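PDB 3OO8: ABC transporter binding protein AcbH, which serves as the extracellular solute receptor of a bacterial ABC transporter, binding beta-D-galactopyranose with exclusive preference. Local coordinates for residues L177-P189 / Y235-A248. The protein carries 2 engineered substitutions. Residues are numbered along the deposited sequence; the frame is centred on the assembly and turned at random.
Sequences LVPLAFADKDGWP and YQQKGANGRTWQDA. With SO4 (sulfate ion), chain C.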
loop_
_atom_site.group_PDB
_atom_site.type_symbol
_atom_site.label_atom_id
_atom_site.label_comp_id
_atom_site.label_asym_id
_atom_site.label_seq_id
_atom_site.Cartn_x
_atom_site.Cartn_y
_atom_site.Cartn_z
ATOM N N LEU A 177 -25.317 -15.763 3.438
ATOM C CA LEU A 177 -24.494 -14.823 2.708
ATOM C C LEU A 177 -23.076 -15.374 2.683
ATOM O O LEU A 177 -22.668 -16.023 3.639
ATOM C CB LEU A 177 -24.502 -13.504 3.498
ATOM C CG LEU A 177 -24.438 -12.145 2.820
ATOM C CD1 LEU A 177 -25.616 -11.953 1.879
ATOM C CD2 LEU A 177 -24.458 -11.090 3.917
ATOM N N VAL A 178 -22.336 -15.119 1.606
ATOM C CA VAL A 178 -20.910 -15.459 1.549
ATOM C C VAL A 178 -20.247 -14.409 2.457
ATOM O O VAL A 178 -20.477 -13.234 2.237
ATOM C CB VAL A 178 -20.382 -15.291 0.119
ATOM C CG1 VAL A 178 -18.870 -15.278 0.088
ATOM C CG2 VAL A 178 -20.976 -16.366 -0.822
ATOM N N PRO A 179 -19.482 -14.827 3.483
ATOM C CA PRO A 179 -18.978 -13.783 4.391
ATOM C C PRO A 179 -17.979 -12.853 3.715
ATOM O O PRO A 179 -18.123 -11.632 3.748
ATOM C CB PRO A 179 -18.322 -14.591 5.519
ATOM C CG PRO A 179 -19.159 -15.891 5.545
ATOM C CD PRO A 179 -19.310 -16.176 4.066
ATOM N N LEU A 180 -16.944 -13.438 3.132
ATOM C CA LEU A 180 -15.929 -12.649 2.478
ATOM C C LEU A 180 -15.845 -12.971 0.993
ATOM O O LEU A 180 -15.441 -14.061 0.591
ATOM C CB LEU A 180 -14.573 -12.891 3.157
ATOM C CG LEU A 180 -14.407 -12.361 4.584
ATOM C CD1 LEU A 180 -13.447 -13.254 5.350
ATOM C CD2 LEU A 180 -13.905 -10.895 4.528
ATOM N N ALA A 181 -16.255 -12.022 0.166
ATOM C CA ALA A 181 -15.983 -12.132 -1.263
ATOM C C ALA A 181 -14.464 -12.253 -1.399
ATOM O O ALA A 181 -13.708 -11.535 -0.737
ATOM C CB ALA A 181 -16.484 -10.902 -1.995
ATOM N N PHE A 182 -14.020 -13.161 -2.259
ATOM C CA PHE A 182 -12.601 -13.460 -2.351
ATOM C C PHE A 182 -12.238 -13.898 -3.771
ATOM O O PHE A 182 -12.940 -14.714 -4.378
ATOM C CB PHE A 182 -12.245 -14.529 -1.321
ATOM C CG PHE A 182 -10.760 -14.742 -1.141
ATOM C CD1 PHE A 182 -9.928 -13.675 -0.845
ATOM C CD2 PHE A 182 -10.217 -16.020 -1.258
ATOM C CE1 PHE A 182 -8.588 -13.875 -0.685
ATOM C CE2 PHE A 182 -8.849 -16.241 -1.101
ATOM C CZ PHE A 182 -8.037 -15.149 -0.810
ATOM N N ALA A 183 -11.116 -13.393 -4.258
ATOM C CA ALA A 183 -10.670 -13.611 -5.629
ATOM C C ALA A 183 -9.150 -13.604 -5.686
ATOM O O ALA A 183 -8.483 -12.839 -4.965
ATOM C CB ALA A 183 -11.229 -12.519 -6.519
ATOM N N ASP A 184 -8.588 -14.481 -6.519
ATOM C CA ASP A 184 -7.133 -14.510 -6.653
ATOM C C ASP A 184 -6.630 -14.953 -8.030
ATOM O O ASP A 184 -5.463 -15.280 -8.190
ATOM C CB ASP A 184 -6.512 -15.397 -5.591
ATOM C CG ASP A 184 -5.044 -15.066 -5.344
ATOM O OD1 ASP A 184 -4.686 -13.864 -5.372
ATOM O OD2 ASP A 184 -4.258 -16.015 -5.089
ATOM N N LYS A 185 -7.516 -14.975 -9.019
ATOM C CA LYS A 185 -7.032 -15.245 -10.362
ATOM C C LYS A 185 -5.921 -14.267 -10.769
ATOM O O LYS A 185 -5.009 -14.632 -11.510
ATOM C CB LYS A 185 -8.197 -15.209 -11.353
ATOM C CG LYS A 185 -7.801 -15.671 -12.769
ATOM C CD LYS A 185 -9.052 -15.875 -13.626
ATOM C CE LYS A 185 -8.742 -16.691 -14.881
ATOM N NZ LYS A 185 -7.901 -15.910 -15.825
ATOM N N ASP A 186 -6.004 -13.027 -10.278
ATOM C CA ASP A 186 -5.041 -11.970 -10.568
ATOM C C ASP A 186 -3.700 -12.112 -9.848
ATOM O O ASP A 186 -2.743 -11.413 -10.164
ATOM C CB ASP A 186 -5.659 -10.601 -10.252
ATOM C CG ASP A 186 -6.939 -10.337 -11.043
ATOM O OD1 ASP A 186 -6.887 -10.356 -12.288
ATOM O OD2 ASP A 186 -7.979 -10.109 -10.408
ATOM N N GLY A 187 -3.651 -13.033 -8.888
ATOM C CA GLY A 187 -2.400 -13.439 -8.240
ATOM C C GLY A 187 -2.034 -12.546 -7.077
ATOM O O GLY A 187 -1.781 -13.026 -5.962
ATOM N N TRP A 188 -2.063 -11.248 -7.309
ATOM C CA TRP A 188 -1.654 -10.319 -6.251
ATOM C C TRP A 188 -2.707 -10.076 -5.131
ATOM O O TRP A 188 -2.308 -9.819 -4.000
ATOM C CB TRP A 188 -1.161 -8.979 -6.824
ATOM C CG TRP A 188 -2.208 -8.323 -7.682
ATOM C CD1 TRP A 188 -2.343 -8.420 -9.051
ATOM C CD2 TRP A 188 -3.273 -7.474 -7.233
ATOM N NE1 TRP A 188 -3.445 -7.715 -9.472
ATOM C CE2 TRP A 188 -4.026 -7.106 -8.382
ATOM C CE3 TRP A 188 -3.677 -7.002 -5.970
ATOM C CZ2 TRP A 188 -5.145 -6.278 -8.304
ATOM C CZ3 TRP A 188 -4.806 -6.164 -5.898
ATOM C CH2 TRP A 188 -5.532 -5.831 -7.067
ATOM N N PRO A 189 -4.029 -10.177 -5.403
ATOM C CA PRO A 189 -4.955 -9.845 -4.305
ATOM C C PRO A 189 -4.730 -10.606 -2.986
ATOM O O PRO A 189 -4.765 -9.984 -1.911
ATOM C CB PRO A 189 -6.349 -10.187 -4.894
ATOM C CG PRO A 189 -6.156 -9.933 -6.376
ATOM C CD PRO A 189 -4.766 -10.495 -6.648
ATOM N N TYR A 235 -14.512 -19.107 5.619
ATOM C CA TYR A 235 -15.472 -18.026 5.390
ATOM C C TYR A 235 -15.200 -17.224 4.134
ATOM O O TYR A 235 -15.886 -16.240 3.877
ATOM C CB TYR A 235 -15.579 -17.114 6.614
ATOM C CG TYR A 235 -15.757 -17.973 7.835
ATOM C CD1 TYR A 235 -16.941 -18.657 8.041
ATOM C CD2 TYR A 235 -14.714 -18.179 8.726
ATOM C CE1 TYR A 235 -17.100 -19.503 9.121
ATOM C CE2 TYR A 235 -14.866 -19.005 9.818
ATOM C CZ TYR A 235 -16.071 -19.665 10.018
ATOM O OH TYR A 235 -16.240 -20.510 11.098
ATOM N N GLN A 236 -14.214 -17.663 3.358
ATOM C CA GLN A 236 -13.892 -17.020 2.100
ATOM C C GLN A 236 -14.583 -17.672 0.913
ATOM O O GLN A 236 -14.669 -18.901 0.814
ATOM C CB GLN A 236 -12.380 -17.009 1.844
ATOM C CG GLN A 236 -11.609 -16.162 2.870
ATOM C CD GLN A 236 -10.126 -16.101 2.594
ATOM O OE1 GLN A 236 -9.473 -17.136 2.405
ATOM N NE2 GLN A 236 -9.577 -14.875 2.555
ATOM N N GLN A 237 -15.014 -16.833 -0.012
ATOM C CA GLN A 237 -15.741 -17.297 -1.192
ATOM C C GLN A 237 -15.035 -18.452 -1.919
ATOM O O GLN A 237 -13.828 -18.419 -2.142
ATOM C CB GLN A 237 -15.868 -16.138 -2.150
ATOM C CG GLN A 237 -16.919 -16.356 -3.218
ATOM C CD GLN A 237 -17.095 -15.127 -4.078
ATOM O OE1 GLN A 237 -16.313 -14.182 -4.005
ATOM N NE2 GLN A 237 -18.151 -15.113 -4.884
ATOM N N LYS A 238 -15.792 -19.486 -2.298
ATOM C CA LYS A 238 -15.206 -20.611 -3.036
ATOM C C LYS A 238 -14.865 -20.253 -4.479
ATOM O O LYS A 238 -15.333 -19.259 -5.011
ATOM C CB LYS A 238 -16.149 -21.825 -2.982
ATOM C CG LYS A 238 -16.221 -22.429 -1.566
ATOM C CD LYS A 238 -17.141 -23.665 -1.460
ATOM C CE LYS A 238 -16.642 -24.825 -2.322
ATOM N NZ LYS A 238 -17.630 -25.941 -2.357
ATOM N N GLY A 239 -14.009 -21.055 -5.112
ATOM C CA GLY A 239 -13.629 -20.780 -6.489
ATOM C C GLY A 239 -12.794 -19.524 -6.665
ATOM O O GLY A 239 -12.798 -18.897 -7.734
ATOM N N ALA A 240 -12.057 -19.159 -5.616
ATOM C CA ALA A 240 -11.293 -17.915 -5.649
ATOM C C ALA A 240 -10.197 -17.832 -6.710
ATOM O O ALA A 240 -10.000 -16.770 -7.299
ATOM C CB ALA A 240 -10.724 -17.587 -4.257
ATOM N N ASN A 241 -9.478 -18.935 -6.934
ATOM C CA ASN A 241 -8.378 -18.924 -7.888
ATOM C C ASN A 241 -8.825 -18.695 -9.325
ATOM O O ASN A 241 -8.023 -18.320 -10.162
ATOM C CB ASN A 241 -7.470 -20.159 -7.768
ATOM C CG ASN A 241 -6.534 -20.085 -6.554
ATOM O OD1 ASN A 241 -6.095 -21.113 -6.018
ATOM N ND2 ASN A 241 -6.247 -18.862 -6.103
ATOM N N GLY A 242 -10.113 -18.915 -9.586
ATOM C CA GLY A 242 -10.671 -18.679 -10.908
ATOM C C GLY A 242 -11.401 -17.350 -11.050
ATOM O O GLY A 242 -11.910 -17.027 -12.125
ATOM N N ARG A 243 -11.398 -16.544 -9.984
ATOM C CA ARG A 243 -12.199 -15.314 -9.941
ATOM C C ARG A 243 -11.365 -14.042 -10.036
ATOM O O ARG A 243 -10.318 -13.935 -9.375
ATOM C CB ARG A 243 -13.038 -15.284 -8.643
ATOM C CG ARG A 243 -14.023 -14.089 -8.525
ATOM C CD ARG A 243 -15.018 -14.185 -7.359
ATOM N NE ARG A 243 -15.802 -15.416 -7.485
ATOM C CZ ARG A 243 -15.597 -16.524 -6.778
ATOM N NH1 ARG A 243 -14.668 -16.568 -5.822
ATOM N NH2 ARG A 243 -16.347 -17.611 -7.015
ATOM N N THR A 244 -11.830 -13.080 -10.828
ATOM C CA THR A 244 -11.162 -11.769 -10.890
ATOM C C THR A 244 -11.599 -10.943 -9.681
ATOM O O THR A 244 -12.686 -11.132 -9.120
ATOM C CB THR A 244 -11.517 -10.930 -12.137
ATOM O OG1 THR A 244 -12.932 -10.663 -12.150
ATOM C CG2 THR A 244 -11.077 -11.639 -13.432
ATOM N N TRP A 245 -10.747 -10.007 -9.267
ATOM C CA TRP A 245 -11.113 -9.219 -8.109
ATOM C C TRP A 245 -12.373 -8.388 -8.381
ATOM O O TRP A 245 -13.200 -8.213 -7.490
ATOM C CB TRP A 245 -9.912 -8.411 -7.534
ATOM C CG TRP A 245 -9.549 -7.164 -8.304
ATOM C CD1 TRP A 245 -8.527 -7.023 -9.206
ATOM C CD2 TRP A 245 -10.259 -5.920 -8.315
ATOM N NE1 TRP A 245 -8.539 -5.751 -9.750
ATOM C CE2 TRP A 245 -9.587 -5.057 -9.203
ATOM C CE3 TRP A 245 -11.392 -5.444 -7.646
ATOM C CZ2 TRP A 245 -10.023 -3.753 -9.452
ATOM C CZ3 TRP A 245 -11.824 -4.147 -7.893
ATOM C CH2 TRP A 245 -11.136 -3.318 -8.792
ATOM N N GLN A 246 -12.541 -7.898 -9.609
ATOM C CA GLN A 246 -13.748 -7.137 -9.927
ATOM C C GLN A 246 -15.020 -7.984 -9.726
ATOM O O GLN A 246 -16.041 -7.473 -9.274
ATOM C CB GLN A 246 -13.671 -6.581 -11.358
ATOM C CG GLN A 246 -12.507 -5.608 -11.604
ATOM C CD GLN A 246 -11.220 -6.266 -12.069
ATOM O OE1 GLN A 246 -10.980 -7.447 -11.817
ATOM N NE2 GLN A 246 -10.339 -5.463 -12.688
ATOM N N ASP A 247 -14.972 -9.276 -10.053
ATOM C CA ASP A 247 -16.152 -10.123 -9.857
ATOM C C ASP A 247 -16.472 -10.323 -8.371
ATOM O O ASP A 247 -17.634 -10.424 -7.982
ATOM C CB ASP A 247 -16.013 -11.470 -10.579
ATOM C CG ASP A 247 -16.294 -11.356 -12.090
ATOM O OD1 ASP A 247 -16.788 -10.305 -12.532
ATOM O OD2 ASP A 247 -16.020 -12.313 -12.836
ATOM N N ALA A 248 -15.432 -10.377 -7.535
ATOM C CA ALA A 248 -15.648 -10.443 -6.096
ATOM C C ALA A 248 -16.238 -9.112 -5.613
ATOM O O ALA A 248 -17.174 -9.091 -4.811
ATOM C CB ALA A 248 -14.336 -10.757 -5.358
HETATM S S SO4 C . -18.467 -16.205 -9.893
HETATM O O1 SO4 C . -18.637 -16.276 -11.339
HETATM O O2 SO4 C . -17.692 -17.355 -9.441
HETATM O O3 SO4 C . -17.758 -14.965 -9.595
HETATM O O4 SO4 C . -19.753 -16.237 -9.205
HETATM O O HOH W 1 -8.159 -12.097 -8.456
HETATM O O HOH W 2 -8.920 -8.332 -13.220
#
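R243 reaches across to F182, its NH1 donating to F182 O at 2.9 Å, nearly in line with the carbonyl and in the plane of the guanidinium. The same NH1, joined by NH2, grips K238 O end-on, while NE and NH2 hold a sulfate, probably from the crystallisation liquor, at another part of the edge. The R243 chain leaves with its CG opposite the backbone N (chi1 -175°) and bends at chi3, which brings the guanidinium here, the amide of Q237 against one face. A leucine in its place would probably leave F182 O and K238 O without their shared donor, and the sulfate without its NE and NH2 grip. Q237 OE1 takes F182 N on a lone pair, 3.1 Å away. Over the F182 ring lies the Q236 amide, stacked with planes 20° apart and NE2 over the ring centre, 3.5 Å above its plane; its OE1 is held by W229. L180 and Q236 form a single beta bridge where the chain turns a corner at P179 and L180, in a class 2 solute-binding protein fold. Further along, D184 N and R243 N approach A240 O from opposite faces of its carbonyl plane. D186 OD2 accepts W245 N at 3.0 Å, at the start of helix 245-253, and a water ties this carboxylate oxygen to R243 O. W188 lays CZ2 3.6 Å from W245 CD1, the rings oblique at 59°; W188 also borders W142 and Q266 of the galactose site.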